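Fiber (PDB 6FJN) forms the trimeric knob at the tip of the adenovirus fiber, the capsid spike that attaches the virion to receptors on the host cell. Local coordinates at residues L42-A53 against W162-F171; Q136-F144 against S155-Q163. All coordinates share one frame; numbering follows the deposited sequence. Where two conformers were deposited one is given.

Interaction 1 (L42-A53 against W162-F171); sequences LAVTGEYHQMTA and WQKDYSAQQF. With EDO (1,2-ethanediol), chain C; EDO (1,2-ethanediol), chain B.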
loop_
_atom_site.group_PDB
_atom_site.type_symbol
_atom_site.label_atom_id
_atom_site.label_comp_id
_atom_site.label_asym_id
_atom_site.label_seq_id
_atom_site.Cartn_x
_atom_site.Cartn_y
_atom_site.Cartn_z
ATOM N N LEU A 42 -11.266 4.804 -15.237
ATOM C CA LEU A 42 -11.377 4.400 -16.653
ATOM C C LEU A 42 -12.211 5.417 -17.390
ATOM O O LEU A 42 -13.361 5.696 -16.948
ATOM C CB LEU A 42 -12.088 3.031 -16.690
ATOM C CG LEU A 42 -12.607 2.570 -18.019
ATOM C CD1 LEU A 42 -11.473 2.192 -18.899
ATOM C CD2 LEU A 42 -13.595 1.430 -17.856
ATOM N N ALA A 43 -11.743 5.947 -18.506
ATOM C CA ALA A 43 -12.556 6.831 -19.351
ATOM C C ALA A 43 -13.355 5.985 -20.324
ATOM O O ALA A 43 -12.760 5.223 -21.125
ATOM C CB ALA A 43 -11.686 7.819 -20.090
ATOM N N VAL A 44 -14.669 6.124 -20.337
ATOM C CA VAL A 44 -15.560 5.328 -21.152
ATOM C C VAL A 44 -15.934 6.086 -22.425
ATOM O O VAL A 44 -16.088 5.475 -23.481
ATOM C CB VAL A 44 -16.794 4.924 -20.332
ATOM C CG1 VAL A 44 -17.808 4.179 -21.137
ATOM C CG2 VAL A 44 -16.381 4.103 -19.119
ATOM N N THR A 45 -16.151 7.400 -22.335
ATOM C CA THR A 45 -16.467 8.276 -23.457
ATOM C C THR A 45 -15.689 9.584 -23.285
ATOM O O THR A 45 -14.989 9.776 -22.298
ATOM C CB THR A 45 -17.963 8.553 -23.534
ATOM O OG1 THR A 45 -18.420 9.104 -22.317
ATOM C CG2 THR A 45 -18.784 7.314 -23.862
ATOM N N GLY A 46 -15.841 10.485 -24.254
ATOM C CA GLY A 46 -15.316 11.849 -24.134
ATOM C C GLY A 46 -13.821 11.887 -24.452
ATOM O O GLY A 46 -13.256 10.880 -24.913
ATOM N N GLU A 47 -13.189 13.013 -24.131
ATOM C CA GLU A 47 -11.845 13.268 -24.609
ATOM C C GLU A 47 -10.869 12.230 -24.111
ATOM O O GLU A 47 -10.041 11.725 -24.889
ATOM C CB GLU A 47 -11.341 14.692 -24.322
ATOM C CG GLU A 47 -11.288 15.179 -22.918
ATOM C CD GLU A 47 -10.944 16.666 -22.833
ATOM O OE1 GLU A 47 -10.248 17.254 -23.711
ATOM O OE2 GLU A 47 -11.401 17.260 -21.860
ATOM N N TYR A 48 -11.038 11.826 -22.849
ATOM C CA TYR A 48 -10.068 10.906 -22.238
ATOM C C TYR A 48 -10.221 9.480 -22.755
ATOM O O TYR A 48 -9.331 8.658 -22.517
ATOM C CB TYR A 48 -10.097 10.987 -20.697
ATOM C CG TYR A 48 -9.460 12.280 -20.221
ATOM C CD1 TYR A 48 -8.090 12.416 -20.137
ATOM C CD2 TYR A 48 -10.251 13.383 -19.922
ATOM C CE1 TYR A 48 -7.474 13.590 -19.751
ATOM C CE2 TYR A 48 -9.667 14.612 -19.570
ATOM C CZ TYR A 48 -8.281 14.688 -19.469
ATOM O OH TYR A 48 -7.695 15.920 -19.156
ATOM N N HIS A 49 -11.314 9.155 -23.430
ATOM C CA HIS A 49 -11.463 7.842 -24.042
ATOM C C HIS A 49 -10.554 7.647 -25.249
ATOM O O HIS A 49 -10.155 6.506 -25.541
ATOM C CB HIS A 49 -12.927 7.586 -24.394
ATOM C CG HIS A 49 -13.129 6.315 -25.132
ATOM N ND1 HIS A 49 -13.243 6.275 -26.494
ATOM C CD2 HIS A 49 -13.208 5.033 -24.695
ATOM C CE1 HIS A 49 -13.368 5.010 -26.877
ATOM N NE2 HIS A 49 -13.368 4.243 -25.805
ATOM N N GLN A 50 -10.187 8.720 -25.934
ATOM C CA GLN A 50 -9.256 8.635 -27.056
ATOM C C GLN A 50 -8.469 9.936 -27.021
ATOM O O GLN A 50 -8.814 10.920 -27.658
ATOM C CB GLN A 50 -9.919 8.337 -28.384
ATOM C CG GLN A 50 -8.881 8.029 -29.454
ATOM C CD GLN A 50 -9.426 7.942 -30.838
ATOM O OE1 GLN A 50 -8.883 8.553 -31.735
ATOM N NE2 GLN A 50 -10.495 7.190 -31.033
ATOM N N MET A 51 -7.427 9.927 -26.219
ATOM C CA MET A 51 -6.702 11.198 -25.959
ATOM C C MET A 51 -6.021 11.725 -27.217
ATOM O O MET A 51 -5.708 10.992 -28.136
ATOM C CB MET A 51 -5.662 10.955 -24.889
ATOM C CG MET A 51 -6.290 10.685 -23.527
ATOM S SD MET A 51 -5.100 10.408 -22.187
ATOM C CE MET A 51 -4.712 8.699 -22.471
ATOM N N THR A 52 -5.867 13.050 -27.284
ATOM C CA THR A 52 -5.083 13.682 -28.341
ATOM C C THR A 52 -3.822 14.246 -27.711
ATOM O O THR A 52 -3.663 14.230 -26.512
ATOM C CB THR A 52 -5.858 14.816 -29.020
ATOM O OG1 THR A 52 -5.949 15.911 -28.104
ATOM C CG2 THR A 52 -7.236 14.361 -29.422
ATOM N N ALA A 53 -2.947 14.810 -28.549
ATOM C CA ALA A 53 -1.718 15.432 -28.030
ATOM C C ALA A 53 -1.985 16.658 -27.169
ATOM O O ALA A 53 -1.142 16.969 -26.311
ATOM C CB ALA A 53 -0.778 15.794 -29.163
ATOM N N TRP A 162 0.544 13.523 -15.710
ATOM C CA TRP A 162 1.578 12.810 -16.457
ATOM C C TRP A 162 2.230 13.769 -17.435
ATOM O O TRP A 162 1.800 14.896 -17.635
ATOM C CB TRP A 162 1.028 11.564 -17.153
ATOM C CG TRP A 162 -0.040 11.793 -18.147
ATOM C CD1 TRP A 162 0.113 11.752 -19.492
ATOM C CD2 TRP A 162 -1.437 11.949 -17.904
ATOM N NE1 TRP A 162 -1.099 11.926 -20.123
ATOM C CE2 TRP A 162 -2.069 12.038 -19.169
ATOM C CE3 TRP A 162 -2.228 12.058 -16.768
ATOM C CZ2 TRP A 162 -3.446 12.215 -19.304
ATOM C CZ3 TRP A 162 -3.586 12.242 -16.903
ATOM C CH2 TRP A 162 -4.189 12.330 -18.171
ATOM N N GLN A 163 3.327 13.275 -18.028
ATOM C CA GLN A 163 4.162 14.040 -18.942
ATOM C C GLN A 163 4.243 13.389 -20.336
ATOM O O GLN A 163 4.344 14.105 -21.339
ATOM C CB GLN A 163 5.565 14.155 -18.337
ATOM C CG GLN A 163 5.633 14.947 -17.007
ATOM C CD GLN A 163 5.126 14.253 -15.739
ATOM O OE1 GLN A 163 5.230 12.993 -15.550
ATOM N NE2 GLN A 163 4.527 15.083 -14.832
ATOM N N LYS A 164 4.250 12.058 -20.404
ATOM C CA LYS A 164 4.367 11.338 -21.692
ATOM C C LYS A 164 3.152 11.569 -22.576
ATOM O O LYS A 164 2.040 11.867 -22.129
ATOM C CB LYS A 164 4.581 9.832 -21.465
ATOM C CG LYS A 164 5.994 9.438 -21.058
ATOM C CD LYS A 164 6.154 7.919 -21.058
ATOM C CE LYS A 164 7.358 7.472 -20.243
ATOM N NZ LYS A 164 7.423 8.139 -18.913
ATOM N N ASP A 165 3.391 11.459 -23.871
ATOM C CA ASP A 165 2.328 11.507 -24.834
ATOM C C ASP A 165 1.604 10.170 -24.855
ATOM O O ASP A 165 2.151 9.137 -25.322
ATOM C CB ASP A 165 2.878 11.771 -26.224
ATOM C CG ASP A 165 1.806 11.650 -27.299
ATOM O OD1 ASP A 165 0.677 12.158 -27.046
ATOM O OD2 ASP A 165 2.092 11.051 -28.371
ATOM N N TYR A 166 0.371 10.194 -24.344
ATOM C CA TYR A 166 -0.509 9.012 -24.437
ATOM C C TYR A 166 -1.630 9.230 -25.439
ATOM O O TYR A 166 -2.678 8.634 -25.345
ATOM C CB TYR A 166 -1.019 8.602 -23.058
ATOM C CG TYR A 166 0.058 8.303 -22.036
ATOM C CD1 TYR A 166 1.237 7.593 -22.362
ATOM C CD2 TYR A 166 -0.105 8.673 -20.693
ATOM C CE1 TYR A 166 2.183 7.302 -21.424
ATOM C CE2 TYR A 166 0.841 8.379 -19.765
ATOM C CZ TYR A 166 2.006 7.699 -20.120
ATOM O OH TYR A 166 3.019 7.428 -19.244
ATOM N N SER A 167 -1.402 10.082 -26.433
ATOM C CA SER A 167 -2.402 10.281 -27.475
ATOM C C SER A 167 -2.724 8.976 -28.196
ATOM O O SER A 167 -1.856 8.074 -28.305
ATOM C CB SER A 167 -1.966 11.380 -28.454
ATOM O OG SER A 167 -0.737 11.058 -29.031
ATOM N N ALA A 168 -3.973 8.885 -28.626
ATOM C CA ALA A 168 -4.572 7.728 -29.277
ATOM C C ALA A 168 -4.751 6.558 -28.340
ATOM O O ALA A 168 -4.991 5.442 -28.849
ATOM C CB ALA A 168 -3.797 7.276 -30.494
ATOM N N GLN A 169 -4.592 6.739 -27.040
ATOM C CA GLN A 169 -4.936 5.713 -26.055
ATOM C C GLN A 169 -6.150 6.135 -25.265
ATOM O O GLN A 169 -6.483 7.330 -25.111
ATOM C CB GLN A 169 -3.732 5.435 -25.141
ATOM C CG GLN A 169 -2.561 4.834 -25.878
ATOM C CD GLN A 169 -1.419 4.541 -24.945
ATOM O OE1 GLN A 169 -0.334 5.218 -25.044
ATOM N NE2 GLN A 169 -1.570 3.594 -24.101
ATOM N N GLN A 170 -6.768 5.135 -24.650
ATOM C CA GLN A 170 -7.864 5.304 -23.722
ATOM C C GLN A 170 -7.296 5.486 -22.330
ATOM O O GLN A 170 -6.445 4.679 -21.890
ATOM C CB GLN A 170 -8.740 4.055 -23.769
ATOM C CG GLN A 170 -9.929 4.077 -22.826
ATOM C CD GLN A 170 -10.830 2.890 -23.061
ATOM O OE1 GLN A 170 -10.505 1.950 -23.838
ATOM N NE2 GLN A 170 -11.981 2.875 -22.396
ATOM N N PHE A 171 -7.748 6.494 -21.591
ATOM C CA PHE A 171 -7.316 6.614 -20.201
ATOM C C PHE A 171 -7.864 5.450 -19.404
ATOM O O PHE A 171 -9.090 5.261 -19.300
ATOM C CB PHE A 171 -7.739 7.941 -19.602
ATOM C CG PHE A 171 -7.175 8.154 -18.228
ATOM C CD1 PHE A 171 -7.759 7.548 -17.119
ATOM C CD2 PHE A 171 -6.062 8.950 -18.029
ATOM C CE1 PHE A 171 -7.243 7.693 -15.876
ATOM C CE2 PHE A 171 -5.532 9.113 -16.741
ATOM C CZ PHE A 171 -6.141 8.468 -15.670
HETATM C C1 EDO C . -12.568 10.997 -27.683
HETATM O O1 EDO C . -13.316 9.779 -27.813
HETATM C C2 EDO C . -11.996 11.521 -28.991
HETATM O O2 EDO C . -10.869 12.348 -28.671
HETATM C C1 EDO B . -5.642 10.505 -31.415
HETATM O O1 EDO B . -6.822 10.666 -30.632
HETATM C C2 EDO B . -5.077 11.848 -31.861
HETATM O O2 EDO B . -3.661 11.763 -31.713
#
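M51 is the main bump of this contact: its side chain drops into a hollow formed by the bent chain of 166-171 and the W162 ring. A bend at chi3 (-81°) turns CE toward the 166-169 turn, 3.5 Å from Y166 O and 3.7 Å from Y166 CB, while SD lies 3.8 Å from W162 CZ2 in an oblique Met-aromatic contact. Beside it, Y48 CE1 meets the rim of the same indole at CH2, and the Y48 hydroxyl continues to K56 O. Backbone bonds frame the hollow: M51 N donates to Q169 O, and A168 N reaches M51 O from above its carbonyl plane. In the knob's antiparallel beta-sandwich, this joins the loop leaving strand 34-43 to the loop between strands 154-161 and 176-181, which makes a type II turn at Y166-Q169. Past M51, the CB of S167 nestles against the T52-A53 peptide, 3.5 Å from T52 C. At the other end Q170 is the bump. Extended, with CG anti to the backbone N (chi1 179°), it slides between L42 CD1 and the H49 ring edge, and NE2 donates to A43 O (2.8 Å, 164°). Next to it F171 pairs both backbone polar atoms, N to Y48 O and O to A43 N (2.9 Å), its CB packing against the CB atoms of both A43 and Y48.

Interaction 2 (Q136-F144 against S155-Q163); sequences QPVIITIAF and SITFTFTWQ
The F160 ring takes V138 CG1 at its edge, while I140 CD1 comes in obliquely to CE2 (3.8 Å). F158 lies alongside I142, pointing the same way, and the F144 ring meets I156 CG2 obliquely. V138 CG1 also touches W162 CE3. Apart from W162, which lies just past the strand, these groups line the inward face of an antiparallel beta hairpin, strands 137-144 and 154-161, within the knob's beta-sandwich; F176, F178 and Y180 of strand 176-181 pack against I142, F158 and I156 from the facing sheet. Three hydrogen-bonded pairs, I139-T161, T141-T159 and A143-T157, zip the strands with six N-H...O bonds, the T159 N to T141 O bond being the straightest (171°). Between them, CA-H groups of the non-hydrogen-bonded pairs touch carbonyls, as I142 CA does T157 O (3.2 Å). The other face carries threonines, with I139 and A143, and T134 of a neighbouring subunit packs on I139 and T141. T159 OG1 is anti to its carbonyl carbon (chi1 -59°), where it shares a water with T157 OG1 and T141 O. A second water links T141 OG1 to T161 OG1, which D58 also binds. At the hairpin's open end, another water accepts from Q163 N (3.1 Å) and donates to P137 O (3.1 Å).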
loop_
_atom_site.group_PDB
_atom_site.type_symbol
_atom_site.label_atom_id
_atom_site.label_comp_id
_atom_site.label_asym_id
_atom_site.label_seq_id
_atom_site.Cartn_x
_atom_site.Cartn_y
_atom_site.Cartn_z
ATOM N N GLN A 136 4.400 3.265 -18.928
ATOM C CA GLN A 136 3.464 4.377 -18.988
ATOM C C GLN A 136 3.024 4.841 -17.609
ATOM O O GLN A 136 1.861 4.796 -17.248
ATOM C CB GLN A 136 2.249 4.022 -19.824
ATOM C CG GLN A 136 2.670 3.691 -21.272
ATOM C CD GLN A 136 1.534 3.685 -22.273
ATOM O OE1 GLN A 136 0.354 3.326 -21.922
ATOM N NE2 GLN A 136 1.788 4.101 -23.446
ATOM N N PRO A 137 3.963 5.387 -16.819
ATOM C CA PRO A 137 3.591 5.898 -15.510
ATOM C C PRO A 137 2.679 7.112 -15.580
ATOM O O PRO A 137 2.766 7.973 -16.489
ATOM C CB PRO A 137 4.906 6.314 -14.918
ATOM C CG PRO A 137 5.794 6.630 -16.102
ATOM C CD PRO A 137 5.377 5.626 -17.145
ATOM N N VAL A 138 1.812 7.200 -14.597
ATOM C CA VAL A 138 0.920 8.315 -14.338
ATOM C C VAL A 138 1.038 8.583 -12.858
ATOM O O VAL A 138 0.889 7.656 -12.042
ATOM C CB VAL A 138 -0.512 7.957 -14.727
ATOM C CG1 VAL A 138 -1.502 9.022 -14.250
ATOM C CG2 VAL A 138 -0.659 7.742 -16.217
ATOM N N ILE A 139 1.173 9.835 -12.454
ATOM C CA ILE A 139 1.315 10.156 -11.038
ATOM C C ILE A 139 -0.109 10.205 -10.497
ATOM O O ILE A 139 -1.003 10.816 -11.118
ATOM C CB ILE A 139 2.035 11.503 -10.867
ATOM C CG1 ILE A 139 3.353 11.537 -11.672
ATOM C CG2 ILE A 139 2.272 11.812 -9.421
ATOM C CD1 ILE A 139 3.888 12.942 -11.810
ATOM N N ILE A 140 -0.314 9.528 -9.404
ATOM C CA ILE A 140 -1.557 9.677 -8.647
ATOM C C ILE A 140 -1.249 10.498 -7.395
ATOM O O ILE A 140 -0.293 10.208 -6.664
ATOM C CB ILE A 140 -2.200 8.336 -8.283
ATOM C CG1 ILE A 140 -3.571 8.556 -7.658
ATOM C CG2 ILE A 140 -1.321 7.410 -7.450
ATOM C CD1 ILE A 140 -4.360 7.286 -7.392
ATOM N N THR A 141 -2.070 11.531 -7.164
ATOM C CA THR A 141 -2.003 12.315 -5.933
ATOM C C THR A 141 -3.349 12.176 -5.248
ATOM O O THR A 141 -4.388 12.595 -5.843
ATOM C CB THR A 141 -1.739 13.789 -6.203
ATOM O OG1 THR A 141 -0.493 13.937 -6.899
ATOM C CG2 THR A 141 -1.631 14.553 -4.892
ATOM N N ILE A 142 -3.379 11.619 -4.057
ATOM C CA ILE A 142 -4.593 11.543 -3.244
ATOM C C ILE A 142 -4.465 12.592 -2.169
ATOM O O ILE A 142 -3.457 12.620 -1.468
ATOM C CB ILE A 142 -4.813 10.167 -2.648
ATOM C CG1 ILE A 142 -4.681 9.086 -3.729
ATOM C CG2 ILE A 142 -6.170 10.118 -1.967
ATOM C CD1 ILE A 142 -4.864 7.669 -3.240
ATOM N N ALA A 143 -5.478 13.455 -2.014
ATOM C CA ALA A 143 -5.433 14.515 -1.020
ATOM C C ALA A 143 -6.623 14.441 -0.123
ATOM O O ALA A 143 -7.756 14.249 -0.594
ATOM C CB ALA A 143 -5.353 15.898 -1.673
ATOM N N PHE A 144 -6.395 14.654 1.174
ATOM C CA PHE A 144 -7.432 14.549 2.187
ATOM C C PHE A 144 -7.758 15.900 2.783
ATOM O O PHE A 144 -6.875 16.598 3.309
ATOM C CB PHE A 144 -6.957 13.604 3.303
ATOM C CG PHE A 144 -6.648 12.224 2.768
ATOM C CD1 PHE A 144 -7.662 11.367 2.374
ATOM C CD2 PHE A 144 -5.357 11.788 2.609
ATOM C CE1 PHE A 144 -7.407 10.144 1.816
ATOM C CE2 PHE A 144 -5.085 10.531 2.048
ATOM C CZ PHE A 144 -6.132 9.740 1.648
ATOM N N SER A 155 -13.067 16.003 2.378
ATOM C CA SER A 155 -12.904 15.736 0.953
ATOM C C SER A 155 -11.846 14.659 0.761
ATOM O O SER A 155 -10.896 14.510 1.560
ATOM C CB SER A 155 -12.509 16.976 0.171
ATOM O OG SER A 155 -11.293 17.561 0.608
ATOM N N ILE A 156 -11.997 13.934 -0.353
ATOM C CA ILE A 156 -10.932 13.060 -0.879
ATOM C C ILE A 156 -10.853 13.358 -2.338
ATOM O O ILE A 156 -11.871 13.283 -3.050
ATOM C CB ILE A 156 -11.225 11.548 -0.665
ATOM C CG1 ILE A 156 -11.506 11.223 0.811
ATOM C CG2 ILE A 156 -10.087 10.716 -1.232
ATOM C CD1 ILE A 156 -11.991 9.811 1.068
ATOM N N THR A 157 -9.664 13.734 -2.826
ATOM C CA THR A 157 -9.509 13.962 -4.258
ATOM C C THR A 157 -8.428 13.052 -4.808
ATOM O O THR A 157 -7.452 12.695 -4.114
ATOM C CB THR A 157 -9.222 15.434 -4.590
ATOM O OG1 THR A 157 -7.932 15.804 -4.093
ATOM C CG2 THR A 157 -10.292 16.344 -3.999
ATOM N N PHE A 158 -8.600 12.672 -6.064
ATOM C CA PHE A 158 -7.661 11.832 -6.806
ATOM C C PHE A 158 -7.260 12.593 -8.029
ATOM O O PHE A 158 -8.122 12.845 -8.897
ATOM C CB PHE A 158 -8.329 10.505 -7.215
ATOM C CG PHE A 158 -8.946 9.750 -6.085
ATOM C CD1 PHE A 158 -8.212 8.847 -5.323
ATOM C CD2 PHE A 158 -10.283 9.920 -5.761
ATOM C CE1 PHE A 158 -8.761 8.168 -4.254
ATOM C CE2 PHE A 158 -10.831 9.266 -4.691
ATOM C CZ PHE A 158 -10.078 8.391 -3.937
ATOM N N THR A 159 -5.984 12.972 -8.128
ATOM C CA THR A 159 -5.492 13.653 -9.306
ATOM C C THR A 159 -4.540 12.728 -10.021
ATOM O O THR A 159 -3.723 12.016 -9.397
ATOM C CB THR A 159 -4.769 14.949 -8.902
ATOM O OG1 THR A 159 -5.677 15.805 -8.194
ATOM C CG2 THR A 159 -4.250 15.736 -10.098
ATOM N N PHE A 160 -4.621 12.741 -11.349
ATOM C CA PHE A 160 -3.746 11.956 -12.197
ATOM C C PHE A 160 -2.997 12.933 -13.086
ATOM O O PHE A 160 -3.652 13.780 -13.760
ATOM C CB PHE A 160 -4.575 10.973 -13.021
ATOM C CG PHE A 160 -5.313 9.973 -12.171
ATOM C CD1 PHE A 160 -6.559 10.292 -11.650
ATOM C CD2 PHE A 160 -4.719 8.778 -11.789
ATOM C CE1 PHE A 160 -7.205 9.435 -10.812
ATOM C CE2 PHE A 160 -5.392 7.889 -10.960
ATOM C CZ PHE A 160 -6.613 8.235 -10.467
ATOM N N THR A 161 -1.664 12.880 -13.054
ATOM C CA THR A 161 -0.835 13.861 -13.747
ATOM C C THR A 161 0.254 13.141 -14.493
ATOM O O THR A 161 0.879 12.219 -13.910
ATOM C CB THR A 161 -0.183 14.837 -12.720
ATOM O OG1 THR A 161 -1.164 15.369 -11.842
ATOM C CG2 THR A 161 0.521 15.980 -13.397
ATOM N N TRP A 162 0.544 13.523 -15.710
ATOM C CA TRP A 162 1.578 12.810 -16.457
ATOM C C TRP A 162 2.230 13.769 -17.435
ATOM O O TRP A 162 1.800 14.896 -17.635
ATOM C CB TRP A 162 1.028 11.564 -17.153
ATOM C CG TRP A 162 -0.040 11.793 -18.147
ATOM C CD1 TRP A 162 0.113 11.752 -19.492
ATOM C CD2 TRP A 162 -1.437 11.949 -17.904
ATOM N NE1 TRP A 162 -1.099 11.926 -20.123
ATOM C CE2 TRP A 162 -2.069 12.038 -19.169
ATOM C CE3 TRP A 162 -2.228 12.058 -16.768
ATOM C CZ2 TRP A 162 -3.446 12.215 -19.304
ATOM C CZ3 TRP A 162 -3.586 12.242 -16.903
ATOM C CH2 TRP A 162 -4.189 12.330 -18.171
ATOM N N GLN A 163 3.327 13.275 -18.028
ATOM C CA GLN A 163 4.162 14.040 -18.942
ATOM C C GLN A 163 4.243 13.389 -20.336
ATOM O O GLN A 163 4.344 14.105 -21.339
ATOM C CB GLN A 163 5.565 14.155 -18.337
ATOM C CG GLN A 163 5.633 14.947 -17.007
ATOM C CD GLN A 163 5.126 14.253 -15.739
ATOM O OE1 GLN A 163 5.230 12.993 -15.550
ATOM N NE2 GLN A 163 4.527 15.083 -14.832
HETATM O O HOH W 1 3.972 10.233 -15.057
HETATM O O HOH W 2 4.275 10.350 -17.778
HETATM O O HOH W 3 -5.704 15.096 -5.517
HETATM O O HOH W 4 -1.094 13.675 -9.553
HETATM O O HOH W 5 -8.926 16.797 -0.518
#

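Overall arrangement
Interaction 2 is the more buried contact, its centre about 9 Å from that of the chain, whereas interaction 1 is partly exposed, its centre about 18 Å from the same point. Both use the chain around W162: strand 154-161 pairs in the hairpin, then runs on into the loop that meets 42-53. In sequence the hairpin is nested within the span closed by interaction 1. Regular strand pairing with an aromatic and aliphatic inner face gives way to irregular loop-to-loop bonds, a Met-aromatic contact and a glutamine side chain bound to a backbone carbonyl. The two also touch directly: Y166 OH probably bonds P137 O, and Q169 OE1 probably bonds Q136 NE2.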